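Local coordinates for protein ATP phosphoribosyltransferase regulatory subunit (PDB 1USY) that is probably required for the first step of histidine biosynthesis and may allow histidine to regulate ATP phosphoribosyltransferase by feedback, at residues B[19-24]-B[70-75]; B[123-128]-B[241-246]; B[129-134]-B[202-207]; B[153-158]-B[227-232]. One frame throughout, in Å; residues are numbered along the deposited sequence.

Contact 1 of 4, residues B[19-24]-B[70-75]; sequences KGFSPF and QIKVWY
Lys72 runs its methylene chain across one face of the Phe21 ring, the two side chains meeting at about a right angle. Its CG stands 4.0 Å from the centroid of the Phe21 ring and 20° off the ring normal, a CH-pi contact, while CE passes near CE1 and CZ. The chain is extended beyond CG, and this stretch delivers NZ to Lys19 O at 2.6 Å, nearly along the C=O axis. The same ammonium group makes a salt bridge to Glu108 on helix 103-120.

Between these backbones the bridges are parallel, Ser22 opposite Val73 and Pro23 opposite Trp74. Ser22 N donates to Lys72 O at 2.8 Å, Trp74 N donates back to Ser22 O at 2.9 Å, and Phe24 N reaches Trp74 O in a weak bond, bent to 127° at the hydrogen. On the sheet face that carries Pro23 and Trp74, the indole lies against the proline: Pro23 CA sits 3.7 Å from the centroid of the Trp74 five-membered ring, over its face but offset toward the rim, a CH-pi contact, and Pro23 CB touches Trp74 CZ2. Val73 lies on the opposite face, its CB 3.7 Å from Phe24 CB.

The second subunit of this protein closes in here, its Phe6 meeting Trp74 edge-to-face and its Leu4 packing on Pro23. The chemistry divides: backbone bonds fix the short strand, outermost in the sheet of this chain, in register, the proline and indole pack on one face, Val73 meets Phe24 CB from the other, and a lysine grips a loop carbonyl, its charge answered by Glu108.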
loop_
_atom_site.group_PDB
_atom_site.type_symbol
_atom_site.label_atom_id
_atom_site.label_comp_id
_atom_site.label_asym_id
_atom_site.label_seq_id
_atom_site.Cartn_x
_atom_site.Cartn_y
_atom_site.Cartn_z
ATOM N N LYS B 19 32.923 14.515 24.966
ATOM C CA LYS B 19 32.965 15.675 24.135
ATOM C C LYS B 19 31.622 16.399 24.238
ATOM O O LYS B 19 31.387 17.379 23.545
ATOM C CB LYS B 19 33.283 15.258 22.695
ATOM C CG LYS B 19 34.694 14.674 22.490
ATOM C CD LYS B 19 35.800 15.564 23.072
ATOM C CE LYS B 19 37.147 15.403 22.327
ATOM N NZ LYS B 19 38.072 16.476 22.795
ATOM N N GLY B 20 30.746 15.922 25.120
ATOM C CA GLY B 20 29.468 16.561 25.301
ATOM C C GLY B 20 28.428 16.230 24.250
ATOM O O GLY B 20 27.458 16.965 24.131
ATOM N N PHE B 21 28.590 15.140 23.495
ATOM C CA PHE B 21 27.505 14.711 22.625
ATOM C C PHE B 21 26.510 13.911 23.443
ATOM O O PHE B 21 26.884 13.167 24.348
ATOM C CB PHE B 21 27.988 13.872 21.449
ATOM C CG PHE B 21 28.867 14.609 20.511
ATOM C CD1 PHE B 21 30.203 14.873 20.842
ATOM C CD2 PHE B 21 28.354 15.061 19.300
ATOM C CE1 PHE B 21 31.006 15.576 19.972
ATOM C CE2 PHE B 21 29.136 15.785 18.430
ATOM C CZ PHE B 21 30.469 16.029 18.756
ATOM N N SER B 22 25.241 14.050 23.104
ATOM C CA SER B 22 24.200 13.432 23.870
ATOM C C SER B 22 23.423 12.419 22.971
ATOM O O SER B 22 23.382 12.583 21.749
ATOM C CB SER B 22 23.362 14.553 24.503
ATOM O OG SER B 22 22.020 14.376 24.213
ATOM N N PRO B 23 22.831 11.370 23.544
ATOM C CA PRO B 23 22.298 10.281 22.725
ATOM C C PRO B 23 21.025 10.689 21.985
ATOM O O PRO B 23 20.249 11.517 22.446
ATOM C CB PRO B 23 22.051 9.153 23.734
ATOM C CG PRO B 23 22.242 9.772 25.126
ATOM C CD PRO B 23 22.549 11.184 24.976
ATOM N N PHE B 24 20.854 10.180 20.783
ATOM C CA PHE B 24 19.702 10.561 19.973
ATOM C C PHE B 24 19.146 9.282 19.371
ATOM O O PHE B 24 19.711 8.776 18.423
ATOM C CB PHE B 24 20.136 11.548 18.886
ATOM C CG PHE B 24 19.048 11.913 17.937
ATOM C CD1 PHE B 24 18.185 12.949 18.227
ATOM C CD2 PHE B 24 18.877 11.220 16.744
ATOM C CE1 PHE B 24 17.146 13.294 17.335
ATOM C CE2 PHE B 24 17.859 11.540 15.856
ATOM C CZ PHE B 24 16.996 12.584 16.146
ATOM N N GLN B 70 20.865 24.524 20.067
ATOM C CA GLN B 70 22.160 23.922 19.814
ATOM C C GLN B 70 22.075 22.408 20.049
ATOM O O GLN B 70 21.914 21.951 21.168
ATOM C CB GLN B 70 23.236 24.564 20.705
ATOM C CG GLN B 70 22.979 26.035 21.073
ATOM C CD GLN B 70 23.649 27.009 20.104
ATOM O OE1 GLN B 70 24.873 27.109 20.072
ATOM N NE2 GLN B 70 22.854 27.724 19.321
ATOM N N ILE B 71 22.152 21.649 18.968
ATOM C CA ILE B 71 22.118 20.191 18.984
ATOM C C ILE B 71 23.531 19.613 18.886
ATOM O O ILE B 71 24.263 19.948 17.960
ATOM C CB ILE B 71 21.250 19.714 17.801
ATOM C CG1 ILE B 71 19.869 19.347 18.314
ATOM C CG2 ILE B 71 21.879 18.535 17.047
ATOM C CD1 ILE B 71 18.880 20.462 18.207
ATOM N N LYS B 72 23.901 18.769 19.853
ATOM C CA LYS B 72 25.172 18.040 19.857
ATOM C C LYS B 72 24.901 16.590 20.166
ATOM O O LYS B 72 24.998 16.194 21.330
ATOM C CB LYS B 72 26.135 18.576 20.917
ATOM C CG LYS B 72 27.565 18.624 20.449
ATOM C CD LYS B 72 28.546 18.972 21.541
ATOM C CE LYS B 72 29.924 19.163 20.926
ATOM N NZ LYS B 72 31.013 19.409 21.925
ATOM N N VAL B 73 24.584 15.792 19.143
ATOM C CA VAL B 73 24.146 14.412 19.390
ATOM C C VAL B 73 25.039 13.340 18.805
ATOM O O VAL B 73 25.766 13.587 17.847
ATOM C CB VAL B 73 22.711 14.141 18.857
ATOM C CG1 VAL B 73 21.698 15.000 19.603
ATOM C CG2 VAL B 73 22.634 14.311 17.325
ATOM N N TRP B 74 24.973 12.151 19.401
ATOM C CA TRP B 74 25.503 10.933 18.794
ATOM C C TRP B 74 24.362 9.969 18.626
ATOM O O TRP B 74 23.399 9.992 19.403
ATOM C CB TRP B 74 26.628 10.304 19.636
ATOM C CG TRP B 74 26.169 9.703 20.889
ATOM C CD1 TRP B 74 26.063 10.316 22.102
ATOM C CD2 TRP B 74 25.746 8.360 21.089
ATOM N NE1 TRP B 74 25.601 9.435 23.054
ATOM C CE2 TRP B 74 25.393 8.224 22.459
ATOM C CE3 TRP B 74 25.624 7.247 20.257
ATOM C CZ2 TRP B 74 24.914 7.021 23.003
ATOM C CZ3 TRP B 74 25.130 6.059 20.796
ATOM C CH2 TRP B 74 24.779 5.952 22.151
ATOM N N TYR B 75 24.461 9.121 17.609
ATOM C CA TYR B 75 23.467 8.089 17.373
ATOM C C TYR B 75 24.121 6.736 17.084
ATOM O O TYR B 75 25.364 6.664 16.923
ATOM C CB TYR B 75 22.519 8.506 16.247
ATOM C CG TYR B 75 23.228 8.857 14.971
ATOM C CD1 TYR B 75 23.622 7.862 14.075
ATOM C CD2 TYR B 75 23.533 10.184 14.657
ATOM C CE1 TYR B 75 24.293 8.175 12.909
ATOM C CE2 TYR B 75 24.202 10.507 13.472
ATOM C CZ TYR B 75 24.572 9.485 12.611
ATOM O OH TYR B 75 25.224 9.762 11.432
#

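Contact 2 of 4, residues B[123-128]-B[241-246]; sequences GPVIVE and IYDTSS
Tyr242 reaches across to Glu128, the two side chains crossing obliquely. From CB, the first torsion sets CG anti to the carbonyl carbon (chi1 -48°); CD1 then passes 4.0 Å from Ile126 O, CE1 comes within 4.0 Å of Glu128 CB, which lies in the ring plane at its edge, and OH at the tip donates to Glu128 OE1 at 3.1 Å. The hydroxyl meets that oxygen from above the carboxylate plane, 52° out of it. Glu128 has stronger charged partners through OE2: Arg187 and a basic side chain from the chain of another protein. A phenylalanine at Tyr242 would probably keep the ring-edge packing but leave Glu128 OE1 without this hydroxyl donor and its carboxylate less firmly oriented.

Ile126 and Tyr242 form a hydrogen-bonded antiparallel pair: Ile126 N reaches Tyr242 O and Tyr242 N returns to Ile126 O, both at 2.9 Å. Thr244 closes the end of the ladder. Its OG1 donates to a lone pair of Pro124 O at 2.7 Å, and its CG2 packs on Ile126 CD1 at 3.7 Å. At the strand end, Asp243 OD2 accepts from Ser246 N at 2.7 Å, an Asx motif where the chain leaves the strand.

Strands 125-128 and 241-243 form an antiparallel ladder inside the large mixed sheet, whose Ile241 and Val127 face is covered by helix 103-120, consistent with the class-II aminoacyl-tRNA synthetase family.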
loop_
_atom_site.group_PDB
_atom_site.type_symbol
_atom_site.label_atom_id
_atom_site.label_comp_id
_atom_site.label_asym_id
_atom_site.label_seq_id
_atom_site.Cartn_x
_atom_site.Cartn_y
_atom_site.Cartn_z
ATOM N N GLY B 123 42.407 -2.679 9.986
ATOM C CA GLY B 123 43.360 -2.432 8.925
ATOM C C GLY B 123 43.995 -1.125 9.168
ATOM O O GLY B 123 43.436 -0.338 9.915
ATOM N N PRO B 124 45.154 -0.897 8.569
ATOM C CA PRO B 124 45.725 0.445 8.525
ATOM C C PRO B 124 44.676 1.298 7.798
ATOM O O PRO B 124 44.325 0.968 6.656
ATOM C CB PRO B 124 47.002 0.269 7.693
ATOM C CG PRO B 124 47.293 -1.156 7.749
ATOM C CD PRO B 124 45.975 -1.888 7.879
ATOM N N VAL B 125 44.143 2.327 8.466
ATOM C CA VAL B 125 43.065 3.093 7.875
ATOM C C VAL B 125 43.589 4.310 7.137
ATOM O O VAL B 125 44.662 4.822 7.463
ATOM C CB VAL B 125 41.890 3.424 8.905
ATOM C CG1 VAL B 125 41.533 2.201 9.759
ATOM C CG2 VAL B 125 42.192 4.621 9.802
ATOM N N ILE B 126 42.840 4.738 6.112
ATOM C CA ILE B 126 43.116 5.951 5.351
ATOM C C ILE B 126 41.979 6.963 5.574
ATOM O O ILE B 126 40.816 6.645 5.391
ATOM C CB ILE B 126 43.280 5.603 3.838
ATOM C CG1 ILE B 126 44.490 4.721 3.601
ATOM C CG2 ILE B 126 43.412 6.842 2.969
ATOM C CD1 ILE B 126 44.505 4.004 2.195
ATOM N N VAL B 127 42.327 8.167 6.006
ATOM C CA VAL B 127 41.395 9.306 6.099
ATOM C C VAL B 127 41.620 10.243 4.917
ATOM O O VAL B 127 42.693 10.869 4.766
ATOM C CB VAL B 127 41.581 10.107 7.413
ATOM C CG1 VAL B 127 40.596 11.289 7.452
ATOM C CG2 VAL B 127 41.398 9.171 8.667
ATOM N N GLU B 128 40.638 10.291 4.036
ATOM C CA GLU B 128 40.783 11.074 2.835
ATOM C C GLU B 128 40.005 12.384 3.045
ATOM O O GLU B 128 38.820 12.370 3.338
ATOM C CB GLU B 128 40.287 10.259 1.647
ATOM C CG GLU B 128 40.169 11.059 0.379
ATOM C CD GLU B 128 39.523 10.304 -0.756
ATOM O OE1 GLU B 128 38.274 10.244 -0.856
ATOM O OE2 GLU B 128 40.281 9.761 -1.562
ATOM N N ILE B 241 36.580 7.563 5.059
ATOM C CA ILE B 241 37.582 6.693 5.725
ATOM C C ILE B 241 37.539 5.295 5.136
ATOM O O ILE B 241 36.435 4.714 4.981
ATOM C CB ILE B 241 37.399 6.633 7.262
ATOM C CG1 ILE B 241 37.402 8.011 7.885
ATOM C CG2 ILE B 241 38.542 5.911 7.911
ATOM C CD1 ILE B 241 37.438 7.953 9.414
ATOM N N TYR B 242 38.718 4.784 4.768
ATOM C CA TYR B 242 38.823 3.446 4.185
ATOM C C TYR B 242 39.659 2.507 5.084
ATOM O O TYR B 242 40.674 2.905 5.716
ATOM C CB TYR B 242 39.382 3.472 2.754
ATOM C CG TYR B 242 38.737 4.470 1.820
ATOM C CD1 TYR B 242 39.067 5.830 1.889
ATOM C CD2 TYR B 242 37.797 4.079 0.866
ATOM C CE1 TYR B 242 38.508 6.742 1.051
ATOM C CE2 TYR B 242 37.193 5.053 0.001
ATOM C CZ TYR B 242 37.558 6.374 0.118
ATOM O OH TYR B 242 37.010 7.383 -0.689
ATOM N N ASP B 243 39.222 1.261 5.157
ATOM C CA ASP B 243 40.034 0.255 5.824
ATOM C C ASP B 243 40.753 -0.551 4.741
ATOM O O ASP B 243 40.101 -1.127 3.918
ATOM C CB ASP B 243 39.176 -0.638 6.710
ATOM C CG ASP B 243 39.948 -1.810 7.284
ATOM O OD1 ASP B 243 41.115 -1.615 7.729
ATOM O OD2 ASP B 243 39.465 -2.972 7.342
ATOM N N THR B 244 42.090 -0.557 4.740
ATOM C CA THR B 244 42.832 -1.307 3.752
ATOM C C THR B 244 42.654 -2.804 4.006
ATOM O O THR B 244 42.784 -3.593 3.094
ATOM C CB THR B 244 44.359 -0.898 3.673
ATOM O OG1 THR B 244 45.016 -1.064 4.942
ATOM C CG2 THR B 244 44.504 0.557 3.419
ATOM N N SER B 245 42.326 -3.184 5.236
ATOM C CA SER B 245 42.111 -4.604 5.603
ATOM C C SER B 245 40.853 -5.248 4.994
ATOM O O SER B 245 40.942 -6.178 4.198
ATOM C CB SER B 245 42.061 -4.748 7.118
ATOM O OG SER B 245 42.385 -6.042 7.517
ATOM N N SER B 246 39.691 -4.771 5.408
ATOM C CA SER B 246 38.423 -5.125 4.784
ATOM C C SER B 246 38.326 -4.664 3.323
ATOM O O SER B 246 37.366 -5.002 2.653
ATOM C CB SER B 246 37.299 -4.404 5.518
ATOM O OG SER B 246 36.999 -5.055 6.717
#

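Contact 3 of 4, residues B[129-134]-B[202-207]; sequences IGHTGV and REDLLS
Asp204 is the first residue of 202-207 to touch the strand, and it meets the imidazole of His131. Its CB packs 3.6 Å from His131 CE1, and its OD1 comes to 3.2 Å from that same carbon, at the ring edge and near its plane. Ring and carboxylate planes stand 35° apart. The His131 side chain gets there with CG anti to its backbone N (chi1 -161°). No hydrogen bond is formed across the segments: His131 NE2 and Asp204 OD1, the nearest ionisable atoms, are 4.1 Å apart.

Leu205 follows and carries the apolar part. Its CD2 lies 3.5 Å from Ile129 CG2, the two side chains sliding past each other in opposite directions, and also approaches Gly130 O at 4.0 Å. Its CG rests 4.2 Å from His131 CB, so one leucine spans the residues on both sides of Gly130.

The helix axis runs 9.0 Å from that of strand 129-131 and nearly antiparallel to it, at 166°. Helix 199-215 precedes strand 220-223, which lies parallel to 125-131, so the last of the several helices linking these parallel strands packs on the sheet. Leu237 of strand 237-243 touches both His131 and Asp204. The contact is largely apolar, with no hydrogen bond; the nearby carboxylate might bias the imidazole toward its protonated form.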
loop_
_atom_site.group_PDB
_atom_site.type_symbol
_atom_site.label_atom_id
_atom_site.label_comp_id
_atom_site.label_asym_id
_atom_site.label_seq_id
_atom_site.Cartn_x
_atom_site.Cartn_y
_atom_site.Cartn_z
ATOM N N ILE B 129 40.684 13.510 2.959
ATOM C CA ILE B 129 40.049 14.813 3.225
ATOM C C ILE B 129 39.795 15.568 1.931
ATOM O O ILE B 129 40.561 15.500 0.973
ATOM C CB ILE B 129 40.916 15.713 4.142
ATOM C CG1 ILE B 129 41.290 15.021 5.464
ATOM C CG2 ILE B 129 40.220 17.078 4.376
ATOM C CD1 ILE B 129 40.252 15.222 6.577
ATOM N N GLY B 130 38.711 16.308 1.911
ATOM C CA GLY B 130 38.328 17.044 0.730
ATOM C C GLY B 130 37.734 18.361 1.189
ATOM O O GLY B 130 37.545 18.603 2.383
ATOM N N HIS B 131 37.425 19.208 0.226
ATOM C CA HIS B 131 36.789 20.451 0.530
ATOM C C HIS B 131 35.988 20.892 -0.646
ATOM O O HIS B 131 36.459 20.940 -1.778
ATOM C CB HIS B 131 37.819 21.508 0.846
ATOM C CG HIS B 131 37.270 22.679 1.586
ATOM N ND1 HIS B 131 37.488 22.864 2.931
ATOM C CD2 HIS B 131 36.533 23.732 1.169
ATOM C CE1 HIS B 131 36.928 24.001 3.312
ATOM N NE2 HIS B 131 36.327 24.538 2.265
ATOM N N THR B 132 34.763 21.242 -0.346
ATOM C CA THR B 132 33.773 21.502 -1.349
ATOM C C THR B 132 33.970 22.906 -1.943
ATOM O O THR B 132 33.463 23.203 -3.022
ATOM C CB THR B 132 32.444 21.343 -0.636
ATOM O OG1 THR B 132 31.435 20.911 -1.542
ATOM C CG2 THR B 132 31.959 22.634 -0.095
ATOM N N GLY B 133 34.742 23.758 -1.256
ATOM C CA GLY B 133 34.971 25.134 -1.686
ATOM C C GLY B 133 35.944 25.268 -2.852
ATOM O O GLY B 133 36.250 26.359 -3.288
ATOM N N VAL B 134 36.407 24.145 -3.382
ATOM C CA VAL B 134 37.329 24.155 -4.513
ATOM C C VAL B 134 36.636 24.375 -5.880
ATOM O O VAL B 134 37.239 24.896 -6.816
ATOM C CB VAL B 134 38.220 22.861 -4.517
ATOM C CG1 VAL B 134 37.385 21.598 -4.508
ATOM C CG2 VAL B 134 39.141 22.832 -5.706
ATOM N N ARG B 202 42.402 26.326 1.659
ATOM C CA ARG B 202 43.741 25.872 2.045
ATOM C C ARG B 202 44.000 25.866 3.573
ATOM O O ARG B 202 44.564 24.901 4.087
ATOM C CB ARG B 202 44.805 26.689 1.300
ATOM C CG ARG B 202 46.228 26.076 1.294
ATOM C CD ARG B 202 47.337 27.124 1.123
ATOM N NE ARG B 202 47.076 28.008 -0.021
ATOM C CZ ARG B 202 47.228 27.634 -1.296
ATOM N NH1 ARG B 202 47.642 26.410 -1.596
ATOM N NH2 ARG B 202 46.959 28.478 -2.280
ATOM N N GLU B 203 43.582 26.910 4.290
ATOM C CA GLU B 203 43.697 26.945 5.758
ATOM C C GLU B 203 42.917 25.814 6.432
ATOM O O GLU B 203 43.382 25.193 7.406
ATOM C CB GLU B 203 43.210 28.274 6.331
ATOM C CG GLU B 203 43.447 29.480 5.458
ATOM C CD GLU B 203 44.922 29.801 5.319
ATOM O OE1 GLU B 203 45.490 29.506 4.238
ATOM O OE2 GLU B 203 45.517 30.350 6.287
ATOM N N ASP B 204 41.717 25.574 5.920
ATOM C CA ASP B 204 40.885 24.473 6.389
ATOM C C ASP B 204 41.521 23.098 6.155
ATOM O O ASP B 204 41.615 22.300 7.087
ATOM C CB ASP B 204 39.508 24.546 5.745
ATOM C CG ASP B 204 38.620 25.522 6.450
ATOM O OD1 ASP B 204 37.494 25.778 5.970
ATOM O OD2 ASP B 204 38.986 26.089 7.502
ATOM N N LEU B 205 41.946 22.826 4.925
ATOM C CA LEU B 205 42.650 21.572 4.640
ATOM C C LEU B 205 43.925 21.410 5.532
ATOM O O LEU B 205 44.135 20.361 6.116
ATOM C CB LEU B 205 42.998 21.468 3.148
ATOM C CG LEU B 205 41.794 21.197 2.254
ATOM C CD1 LEU B 205 42.081 21.514 0.806
ATOM C CD2 LEU B 205 41.378 19.749 2.385
ATOM N N LEU B 206 44.717 22.480 5.662
ATOM C CA LEU B 206 45.977 22.457 6.384
ATOM C C LEU B 206 45.789 22.180 7.863
ATOM O O LEU B 206 46.600 21.510 8.493
ATOM C CB LEU B 206 46.704 23.802 6.241
ATOM C CG LEU B 206 47.758 24.117 5.166
ATOM C CD1 LEU B 206 48.360 25.531 5.414
ATOM C CD2 LEU B 206 48.878 23.093 5.126
ATOM N N SER B 207 44.725 22.718 8.428
ATOM C CA SER B 207 44.512 22.589 9.866
ATOM C C SER B 207 43.935 21.199 10.171
ATOM O O SER B 207 44.258 20.590 11.201
ATOM C CB SER B 207 43.622 23.726 10.381
ATOM O OG SER B 207 42.972 23.347 11.591
#

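Contact 4 of 4, residues B[153-158]-B[227-232]; sequences LIDTKN and LARTIE
Asp155 and Leu227 bring their backbones close, with CA atoms 4.3 Å apart, where a helix end meets an irregular loop. The helix ends in a Schellman motif: Lys157 takes a positive phi of 49°, Asn158 N bonds back to Leu153 O at 2.9 Å, and Lys157 N does the same to Ile154 O. Within 227-232, Thr230 OG1 donates to Leu227 O at 2.6 Å, a brace inside the loop.

Between the segments the side-chain contact is ionic. Asp155 CG is anti to its backbone N (chi1 -157°), and the carboxylate approaches the face of the Arg229 guanidinium instead of its N-H rim. Asp155 OD1 stands 3.1 Å above the plane of the Arg229 guanidinium, over its centre, and 3.2 Å from Arg229 NH1. The carboxylate and guanidinium planes are 67° apart and no N-H points at the oxygen, so the salt bridge rests on charge alone. The Arg229 chain is bent at chi2, and the two side chains cross at about a right angle. An alanine at Asp155 would probably leave the Arg229 charge without this counterion and its guanidinium freer to swing.

Lys157 belongs to the histidine pocket and makes a salt bridge to Asp224. Ile154 packs on Val176 of helix 174-185, Leu153 on helix 159-168, and Ala228 on Tyr135 of helix 135-139, so the loop linking strands 220-223 and 237-243 is set against a helical cluster.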
loop_
_atom_site.group_PDB
_atom_site.type_symbol
_atom_site.label_atom_id
_atom_site.label_comp_id
_atom_site.label_asym_id
_atom_site.label_seq_id
_atom_site.Cartn_x
_atom_site.Cartn_y
_atom_site.Cartn_z
ATOM N N LEU B 153 33.215 14.445 -14.806
ATOM C CA LEU B 153 34.545 14.005 -15.148
ATOM C C LEU B 153 35.544 14.059 -13.961
ATOM O O LEU B 153 36.279 13.109 -13.763
ATOM C CB LEU B 153 35.066 14.804 -16.337
ATOM C CG LEU B 153 34.221 14.686 -17.621
ATOM C CD1 LEU B 153 34.721 15.641 -18.719
ATOM C CD2 LEU B 153 34.081 13.237 -18.145
ATOM N N ILE B 154 35.537 15.150 -13.181
ATOM C CA ILE B 154 36.323 15.272 -11.961
ATOM C C ILE B 154 35.989 14.065 -11.075
ATOM O O ILE B 154 36.878 13.356 -10.535
ATOM C CB ILE B 154 35.926 16.562 -11.144
ATOM C CG1 ILE B 154 35.884 17.862 -11.985
ATOM C CG2 ILE B 154 36.762 16.696 -9.908
ATOM C CD1 ILE B 154 37.155 18.631 -12.126
ATOM N N ASP B 155 34.693 13.890 -10.892
ATOM C CA ASP B 155 34.128 12.924 -9.968
ATOM C C ASP B 155 34.601 11.520 -10.328
ATOM O O ASP B 155 34.804 10.658 -9.496
ATOM C CB ASP B 155 32.622 12.949 -10.181
ATOM C CG ASP B 155 31.858 12.455 -8.994
ATOM O OD1 ASP B 155 32.474 11.966 -7.992
ATOM O OD2 ASP B 155 30.603 12.523 -9.015
ATOM N N THR B 156 34.780 11.353 -11.617
ATOM C CA THR B 156 35.036 10.102 -12.235
ATOM C C THR B 156 36.538 9.976 -12.558
ATOM O O THR B 156 37.008 8.916 -13.028
ATOM C CB THR B 156 34.111 10.110 -13.407
ATOM O OG1 THR B 156 33.083 9.139 -13.169
ATOM C CG2 THR B 156 34.768 9.784 -14.669
ATOM N N LYS B 157 37.282 11.039 -12.224
ATOM C CA LYS B 157 38.711 11.155 -12.507
ATOM C C LYS B 157 39.023 10.809 -13.968
ATOM O O LYS B 157 40.138 10.357 -14.292
ATOM C CB LYS B 157 39.561 10.279 -11.580
ATOM C CG LYS B 157 39.190 10.323 -10.136
ATOM C CD LYS B 157 40.290 9.736 -9.243
ATOM C CE LYS B 157 40.289 10.437 -7.870
ATOM N NZ LYS B 157 41.044 9.772 -6.767
ATOM N N ASN B 158 38.028 11.000 -14.831
ATOM C CA ASN B 158 38.188 10.898 -16.267
ATOM C C ASN B 158 39.173 11.930 -16.844
ATOM O O ASN B 158 38.830 12.846 -17.589
ATOM C CB ASN B 158 36.840 10.982 -16.951
ATOM C CG ASN B 158 36.820 10.259 -18.275
ATOM O OD1 ASN B 158 35.796 9.715 -18.682
ATOM N ND2 ASN B 158 37.948 10.245 -18.959
ATOM N N LEU B 227 35.515 14.107 -6.333
ATOM C CA LEU B 227 34.165 13.813 -5.768
ATOM C C LEU B 227 33.398 15.137 -5.550
ATOM O O LEU B 227 33.212 15.630 -4.419
ATOM C CB LEU B 227 34.209 12.866 -4.481
ATOM C CG LEU B 227 34.729 13.285 -3.061
ATOM C CD1 LEU B 227 35.301 12.050 -2.329
ATOM C CD2 LEU B 227 35.843 14.331 -2.989
ATOM N N ALA B 228 33.000 15.598 -6.728
ATOM C CA ALA B 228 32.232 16.800 -6.958
ATOM C C ALA B 228 30.757 16.591 -6.554
ATOM O O ALA B 228 30.031 17.544 -6.271
ATOM C CB ALA B 228 32.278 17.157 -8.453
ATOM N N ARG B 229 30.298 15.326 -6.523
ATOM C CA ARG B 229 28.872 15.045 -6.155
ATOM C C ARG B 229 28.605 15.378 -4.693
ATOM O O ARG B 229 27.443 15.536 -4.287
ATOM C CB ARG B 229 28.459 13.573 -6.357
ATOM C CG ARG B 229 29.602 12.581 -6.263
ATOM C CD ARG B 229 29.729 11.929 -4.892
ATOM N NE ARG B 229 30.933 11.114 -4.803
ATOM C CZ ARG B 229 31.230 10.145 -5.675
ATOM N NH1 ARG B 229 30.403 9.858 -6.697
ATOM N NH2 ARG B 229 32.343 9.409 -5.616
ATOM N N THR B 230 29.605 15.582 -3.831
ATOM C CA THR B 230 29.390 16.114 -2.493
ATOM C C THR B 230 28.980 17.604 -2.525
ATOM O O THR B 230 28.722 18.197 -1.470
ATOM C CB THR B 230 30.658 15.996 -1.696
ATOM O OG1 THR B 230 31.708 16.563 -2.481
ATOM C CG2 THR B 230 31.066 14.538 -1.512
ATOM N N ILE B 231 28.927 18.200 -3.722
ATOM C CA ILE B 231 28.664 19.642 -3.890
ATOM C C ILE B 231 27.250 20.047 -3.480
ATOM O O ILE B 231 27.054 20.988 -2.705
ATOM C CB ILE B 231 28.975 20.100 -5.347
ATOM C CG1 ILE B 231 30.138 21.085 -5.355
ATOM C CG2 ILE B 231 27.742 20.697 -6.036
ATOM C CD1 ILE B 231 29.938 22.275 -6.330
ATOM N N GLU B 232 26.270 19.320 -3.986
ATOM C CA GLU B 232 24.880 19.667 -3.752
ATOM C C GLU B 232 24.395 19.129 -2.398
ATOM O O GLU B 232 23.194 19.124 -2.126
ATOM C CB GLU B 232 24.004 19.166 -4.917
ATOM C CG GLU B 232 24.746 18.321 -5.961
ATOM C CD GLU B 232 24.661 16.816 -5.700
ATOM O OE1 GLU B 232 25.125 16.018 -6.556
ATOM O OE2 GLU B 232 24.125 16.419 -4.635
#

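Contacts 1, 2 and 3 all reach the same mixed sheet, contact 1 at one edge within this chain and contacts 2 and 3 sharing strand 125-131 near the other. Contacts 3 and 4 are nested within the loop closed by contact 2 and cross each other along the chain. Contact 4 is joined to both neighbours: Leu227 CD1 lies 3.8 Å from Glu128 OE1 of contact 2, and Ile231 CA lies 3.8 Å from Thr132 OG1 of contact 3. Contact 4 includes Lys157 of the histidine pocket, and Leu153 touches a bound histidine; the side chains of Asp155 and Glu128 lie about 9 and 12 Å from one. Contact 1 is remote, 31 Å from contact 4 between centres.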